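Local coordinates for dTDP-4-dehydrorhamnose reductase (Bacillus anthracis, PDB 3SC6), which catalyses the NADP-dependent interconversion of dTDP-4-dehydro-6-deoxy-L-mannose and dTDP-6-deoxy-L-mannose in the rhamnose biosynthetic pathway, at residues Gln22-Pro27 / Asp193-Ile198; Gly98-Tyr103 / Ser205-Tyr210. All coordinates share one frame; numbering follows the deposited sequence. Where two conformers were deposited one is given.

Interaction 1 of 2, residues Gln22-Pro27 / Asp193-Ile198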
loop_
_atom_site.group_PDB
_atom_site.type_symbol
_atom_site.label_atom_id
_atom_site.label_comp_id
_atom_site.label_asym_id
_atom_site.label_seq_id
_atom_site.Cartn_x
_atom_site.Cartn_y
_atom_site.Cartn_z
ATOM N N GLN A 22 -6.667 -7.636 -8.879
ATOM C CA GLN A 22 -7.340 -8.008 -10.114
ATOM C C GLN A 22 -7.924 -9.425 -10.054
ATOM O O GLN A 22 -8.942 -9.709 -10.682
ATOM C CB GLN A 22 -6.323 -7.929 -11.253
ATOM C CG GLN A 22 -6.813 -8.380 -12.614
ATOM C CD GLN A 22 -5.715 -8.296 -13.663
ATOM O OE1 GLN A 22 -4.632 -7.763 -13.404
ATOM N NE2 GLN A 22 -5.989 -8.820 -14.854
ATOM N N GLU A 23 -7.273 -10.305 -9.302
ATOM C CA GLU A 23 -7.720 -11.689 -9.165
ATOM C C GLU A 23 -8.684 -11.920 -8.011
ATOM O O GLU A 23 -9.433 -12.892 -8.020
ATOM C CB GLU A 23 -6.512 -12.599 -8.929
ATOM C CG GLU A 23 -5.476 -12.599 -10.036
ATOM C CD GLU A 23 -4.292 -13.495 -9.716
ATOM O OE1 GLU A 23 -4.269 -14.076 -8.608
ATOM O OE2 GLU A 23 -3.379 -13.611 -10.564
ATOM N N GLU A 24 -8.664 -11.039 -7.018
ATOM C CA GLU A 24 -9.538 -11.191 -5.853
ATOM C C GLU A 24 -10.907 -10.497 -5.918
ATOM O O GLU A 24 -11.756 -10.728 -5.055
ATOM C CB GLU A 24 -8.767 -10.831 -4.584
ATOM C CG GLU A 24 -7.558 -11.750 -4.385
ATOM C CD GLU A 24 -6.756 -11.439 -3.144
ATOM O OE1 GLU A 24 -7.124 -10.494 -2.410
ATOM O OE2 GLU A 24 -5.754 -12.148 -2.903
ATOM N N LEU A 25 -11.124 -9.647 -6.918
ATOM C CA LEU A 25 -12.416 -8.975 -7.055
ATOM C C LEU A 25 -13.313 -9.958 -7.795
ATOM O O LEU A 25 -12.943 -10.458 -8.857
ATOM C CB LEU A 25 -12.303 -7.663 -7.827
ATOM C CG LEU A 25 -11.454 -6.573 -7.181
ATOM C CD1 LEU A 25 -11.379 -5.357 -8.091
ATOM C CD2 LEU A 25 -12.025 -6.194 -5.820
ATOM N N ASN A 26 -14.481 -10.242 -7.225
ATOM C CA ASN A 26 -15.423 -11.181 -7.827
ATOM C C ASN A 26 -15.823 -10.742 -9.240
ATOM O O ASN A 26 -16.467 -9.707 -9.411
ATOM C CB ASN A 26 -16.661 -11.324 -6.930
ATOM C CG ASN A 26 -17.639 -12.369 -7.435
ATOM O OD1 ASN A 26 -17.393 -13.045 -8.432
ATOM N ND2 ASN A 26 -18.750 -12.521 -6.727
ATOM N N PRO A 27 -15.438 -11.533 -10.261
ATOM C CA PRO A 27 -15.765 -11.200 -11.652
ATOM C C PRO A 27 -17.257 -11.267 -11.979
ATOM O O PRO A 27 -17.687 -10.665 -12.959
ATOM C CB PRO A 27 -14.982 -12.236 -12.464
ATOM C CG PRO A 27 -14.753 -13.366 -11.534
ATOM C CD PRO A 27 -14.656 -12.781 -10.162
ATOM N N ASP A 193 -5.388 -9.471 2.710
ATOM C CA ASP A 193 -6.185 -8.868 3.790
ATOM C C ASP A 193 -6.580 -7.430 3.432
ATOM O O ASP A 193 -7.674 -6.972 3.778
ATOM C CB ASP A 193 -5.445 -8.894 5.137
ATOM C CG ASP A 193 -5.197 -10.308 5.656
ATOM O OD1 ASP A 193 -5.676 -11.277 5.034
ATOM O OD2 ASP A 193 -4.538 -10.445 6.712
ATOM N N LEU A 194 -5.685 -6.722 2.749
ATOM C CA LEU A 194 -5.955 -5.351 2.345
ATOM C C LEU A 194 -7.081 -5.345 1.314
ATOM O O LEU A 194 -8.046 -4.586 1.434
ATOM C CB LEU A 194 -4.702 -4.704 1.747
ATOM C CG LEU A 194 -4.882 -3.261 1.266
ATOM C CD1 LEU A 194 -5.373 -2.386 2.408
ATOM C CD2 LEU A 194 -3.590 -2.713 0.685
ATOM N N ASN A 195 -6.954 -6.199 0.300
ATOM C CA ASN A 195 -7.966 -6.287 -0.752
ATOM C C ASN A 195 -9.336 -6.608 -0.186
ATOM O O ASN A 195 -10.343 -6.110 -0.686
ATOM C CB ASN A 195 -7.561 -7.306 -1.820
ATOM C CG ASN A 195 -6.301 -6.897 -2.572
ATOM O OD1 ASN A 195 -5.873 -5.739 -2.511
ATOM N ND2 ASN A 195 -5.724 -7.836 -3.319
ATOM N N VAL A 196 -9.379 -7.434 0.858
ATOM C CA VAL A 196 -10.648 -7.788 1.471
ATOM C C VAL A 196 -11.300 -6.534 2.018
ATOM O O VAL A 196 -12.507 -6.351 1.889
ATOM C CB VAL A 196 -10.487 -8.816 2.615
ATOM C CG1 VAL A 196 -11.806 -9.029 3.332
ATOM C CG2 VAL A 196 -9.939 -10.128 2.087
ATOM N N MET A 197 -10.491 -5.653 2.601
ATOM C CA MET A 197 -11.009 -4.414 3.172
ATOM C C MET A 197 -11.383 -3.422 2.068
ATOM O O MET A 197 -12.408 -2.753 2.157
ATOM C CB MET A 197 -9.992 -3.797 4.132
ATOM C CG MET A 197 -10.527 -2.610 4.906
ATOM S SD MET A 197 -11.966 -3.083 5.909
ATOM C CE MET A 197 -11.256 -4.359 6.947
ATOM N N ILE A 198 -10.551 -3.319 1.037
ATOM C CA ILE A 198 -10.831 -2.408 -0.077
ATOM C C ILE A 198 -12.179 -2.780 -0.672
ATOM O O ILE A 198 -13.032 -1.930 -0.921
ATOM C CB ILE A 198 -9.759 -2.507 -1.190
ATOM C CG1 ILE A 198 -8.394 -2.062 -0.661
ATOM C CG2 ILE A 198 -10.135 -1.632 -2.366
ATOM C CD1 ILE A 198 -7.281 -2.142 -1.679
#

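Interaction 2 of 2, residues Gly98-Tyr103 / Ser205-Tyr210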
loop_
_atom_site.group_PDB
_atom_site.type_symbol
_atom_site.label_atom_id
_atom_site.label_comp_id
_atom_site.label_asym_id
_atom_site.label_seq_id
_atom_site.Cartn_x
_atom_site.Cartn_y
_atom_site.Cartn_z
ATOM N N GLY A 98 -17.918 10.596 -12.096
ATOM C CA GLY A 98 -18.591 10.389 -10.824
ATOM C C GLY A 98 -18.311 9.012 -10.257
ATOM O O GLY A 98 -19.196 8.368 -9.692
ATOM N N ALA A 99 -17.070 8.564 -10.403
ATOM C CA ALA A 99 -16.664 7.260 -9.905
ATOM C C ALA A 99 -16.093 7.380 -8.500
ATOM O O ALA A 99 -15.531 8.412 -8.144
ATOM C CB ALA A 99 -15.618 6.657 -10.826
ATOM N N LYS A 100 -16.260 6.335 -7.694
ATOM C CA LYS A 100 -15.727 6.342 -6.342
ATOM C C LYS A 100 -14.247 6.096 -6.556
ATOM O O LYS A 100 -13.878 5.201 -7.316
ATOM C CB LYS A 100 -16.339 5.236 -5.485
ATOM C CG LYS A 100 -17.845 5.339 -5.316
ATOM C CD LYS A 100 -18.392 4.214 -4.447
ATOM C CE LYS A 100 -19.891 4.345 -4.260
ATOM N NZ LYS A 100 -20.438 3.258 -3.407
ATOM N N LEU A 101 -13.399 6.884 -5.905
ATOM C CA LEU A 101 -11.947 6.739 -6.057
ATOM C C LEU A 101 -11.232 6.199 -4.820
ATOM O O LEU A 101 -11.389 6.724 -3.718
ATOM C CB LEU A 101 -11.340 8.096 -6.434
ATOM C CG LEU A 101 -9.825 8.162 -6.620
ATOM C CD1 LEU A 101 -9.372 7.160 -7.669
ATOM C CD2 LEU A 101 -9.397 9.584 -6.996
ATOM N N VAL A 102 -10.444 5.144 -5.008
ATOM C CA VAL A 102 -9.695 4.553 -3.905
ATOM C C VAL A 102 -8.237 4.898 -4.133
ATOM O O VAL A 102 -7.627 4.427 -5.092
ATOM C CB VAL A 102 -9.867 3.029 -3.810
ATOM C CG1 VAL A 102 -9.018 2.482 -2.690
ATOM C CG2 VAL A 102 -11.316 2.676 -3.590
ATOM N N TYR A 103 -7.691 5.749 -3.268
ATOM C CA TYR A 103 -6.306 6.163 -3.374
ATOM C C TYR A 103 -5.485 5.500 -2.279
ATOM O O TYR A 103 -5.658 5.795 -1.094
ATOM C CB TYR A 103 -6.186 7.684 -3.295
ATOM C CG TYR A 103 -4.764 8.175 -3.399
ATOM C CD1 TYR A 103 -4.165 8.370 -4.639
ATOM C CD2 TYR A 103 -4.024 8.463 -2.263
ATOM C CE1 TYR A 103 -2.859 8.816 -4.744
ATOM C CE2 TYR A 103 -2.719 8.920 -2.358
ATOM C CZ TYR A 103 -2.145 9.093 -3.601
ATOM O OH TYR A 103 -0.852 9.548 -3.699
ATOM N N SER A 205 -20.477 4.050 0.662
ATOM C CA SER A 205 -20.127 5.427 0.337
ATOM C C SER A 205 -19.614 6.142 1.586
ATOM O O SER A 205 -19.751 7.355 1.721
ATOM C CB SER A 205 -21.324 6.167 -0.255
ATOM O OG SER A 205 -22.412 6.178 0.647
ATOM N N LEU A 206 -19.020 5.369 2.494
ATOM C CA LEU A 206 -18.466 5.889 3.743
ATOM C C LEU A 206 -17.113 6.480 3.367
ATOM O O LEU A 206 -16.074 5.994 3.802
ATOM C CB LEU A 206 -18.262 4.726 4.725
ATOM C CG LEU A 206 -19.486 3.852 5.050
ATOM C CD1 LEU A 206 -19.101 2.665 5.903
ATOM C CD2 LEU A 206 -20.599 4.646 5.709
ATOM N N TYR A 207 -17.129 7.548 2.578
ATOM C CA TYR A 207 -15.892 8.176 2.118
ATOM C C TYR A 207 -15.053 8.747 3.251
ATOM O O TYR A 207 -15.557 9.040 4.323
ATOM C CB TYR A 207 -16.192 9.288 1.114
ATOM C CG TYR A 207 -17.147 8.880 0.012
ATOM C CD1 TYR A 207 -16.784 7.953 -0.948
ATOM C CD2 TYR A 207 -18.367 9.517 -0.130
ATOM C CE1 TYR A 207 -17.655 7.596 -1.958
ATOM C CE2 TYR A 207 -19.233 9.183 -1.146
ATOM C CZ TYR A 207 -18.875 8.223 -2.056
ATOM O OH TYR A 207 -19.742 7.892 -3.071
ATOM N N GLY A 208 -13.759 8.902 2.995
ATOM C CA GLY A 208 -12.849 9.440 3.987
ATOM C C GLY A 208 -11.475 8.823 3.905
ATOM O O GLY A 208 -11.134 8.178 2.916
ATOM N N THR A 209 -10.689 9.028 4.963
ATOM C CA THR A 209 -9.336 8.507 5.050
ATOM C C THR A 209 -9.346 7.324 6.014
ATOM O O THR A 209 -9.885 7.429 7.105
ATOM C CB THR A 209 -8.360 9.586 5.572
ATOM O OG1 THR A 209 -8.413 10.741 4.725
ATOM C CG2 THR A 209 -6.951 9.055 5.615
ATOM N N TYR A 210 -8.740 6.211 5.604
ATOM C CA TYR A 210 -8.681 4.993 6.419
ATOM C C TYR A 210 -7.318 4.330 6.510
ATOM O O TYR A 210 -6.612 4.209 5.504
ATOM C CB TYR A 210 -9.589 3.932 5.809
ATOM C CG TYR A 210 -11.064 4.213 5.832
ATOM C CD1 TYR A 210 -11.868 3.661 6.820
ATOM C CD2 TYR A 210 -11.658 5.011 4.867
ATOM C CE1 TYR A 210 -13.218 3.886 6.847
ATOM C CE2 TYR A 210 -13.020 5.255 4.888
ATOM C CZ TYR A 210 -13.795 4.687 5.888
ATOM O OH TYR A 210 -15.149 4.912 5.933
#

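Interaction 1 of 2, residues Gln22-Pro27 / Asp193-Ile198
Glu-24 and Asn-195 carry this contact between two helices; Glu-24 CA and Asn-195 CA, the nearest CA pair of the two segments, are 7.2 Å apart. Along the first segment, Gln-22 directs its CB away from residues 193-198, whereas Glu-24, the last helical residue, directs its CB toward them. The CG of Glu-24 lies anti to the carbonyl carbon (chi1 -61°) and the chain beyond is extended, which carries the carboxylate across to the amide of Asn-195. The side chains cross at nearly a right angle. Asn-195 ND2 donates to Glu-24 OE1 at 3.1 Å with an N-H...O angle of 153°; the acceptor lies close to the amide plane, yet the N-H comes from above the carboxylate, 70° out of its plane. The other oxygen, OE2, is hydrogen-bonded by Gln-20 NE2, so each carboxylate oxygen has an amide donor. At Leu-25 the chain leaves helical geometry. The side chain of Asn-195 is about 9 Å from the bound NADP. Helix 16-24, which follows the first strand of the Rossmann fold, touches strand 30-35 through Gln-22, on Pro-34, and helix 191-202 through Asn-195, which rests on Leu-17, Gln-20 and Leu-21; Leu-194 of that second helix reaches Val-151 and Leu-156 of strand 148-157.

Interaction 2 of 2, residues Gly98-Tyr103 / Ser205-Tyr210
Lys-100 and Tyr-207 meet through the aliphatic arm of the lysine and the hydroxyl end of the ring. Lys-100 CE comes within 3.7 Å of Tyr-207 OH, while Lys-100 CG lies at the ring edge, near its plane, 4.1 Å from Tyr-207 CE1. The two side chains cross at about a right angle. Because the lysine atoms that touch the tyrosine are aliphatic carbons, the contact is van der Waals in kind. Beyond CG the lysine is fully extended, which takes its ammonium past the ring to the start of the other segment: Lys-100 NZ is hydrogen-bonded to Thr-204 O and stands 4.1 Å from Ser-205 N. Further out, a Schellman motif with Gly-98 at C-prime (phi 76°) ends helix 76-97 just before strand 100-106. That strand and strand 208-211 each pair in parallel with strand 148-157, whose Phe-149 ring meets that of Tyr-207 with the planes about 50° apart. This surface contact thus joins the start of strand 100-106 to the turn between helix 191-202 and strand 208-211, at helix-to-strand connections of a Rossmann-type alpha/beta fold.

From the N terminus the chain passes through 22-27, then 98-103, then 193-198 and finally 205-210, so interactions 1 and 2 cross rather than nest. Interaction 1 closes a loop of 165 residues, returning helix 191-202 to helix 16-24; interaction 2 closes a shorter one of 101 residues, bringing the lead into strand 208-211 to the start of strand 100-106. Helix 191-202 and strand 208-211 are consecutive, so one helix-strand unit supplies the second partner of both contacts. Their centres lie 16 Å apart, and packing links them: Ile-198 CG2 approaches Val-102 CG1 to 4.3 Å, joining helix 191-202 to the central sheet.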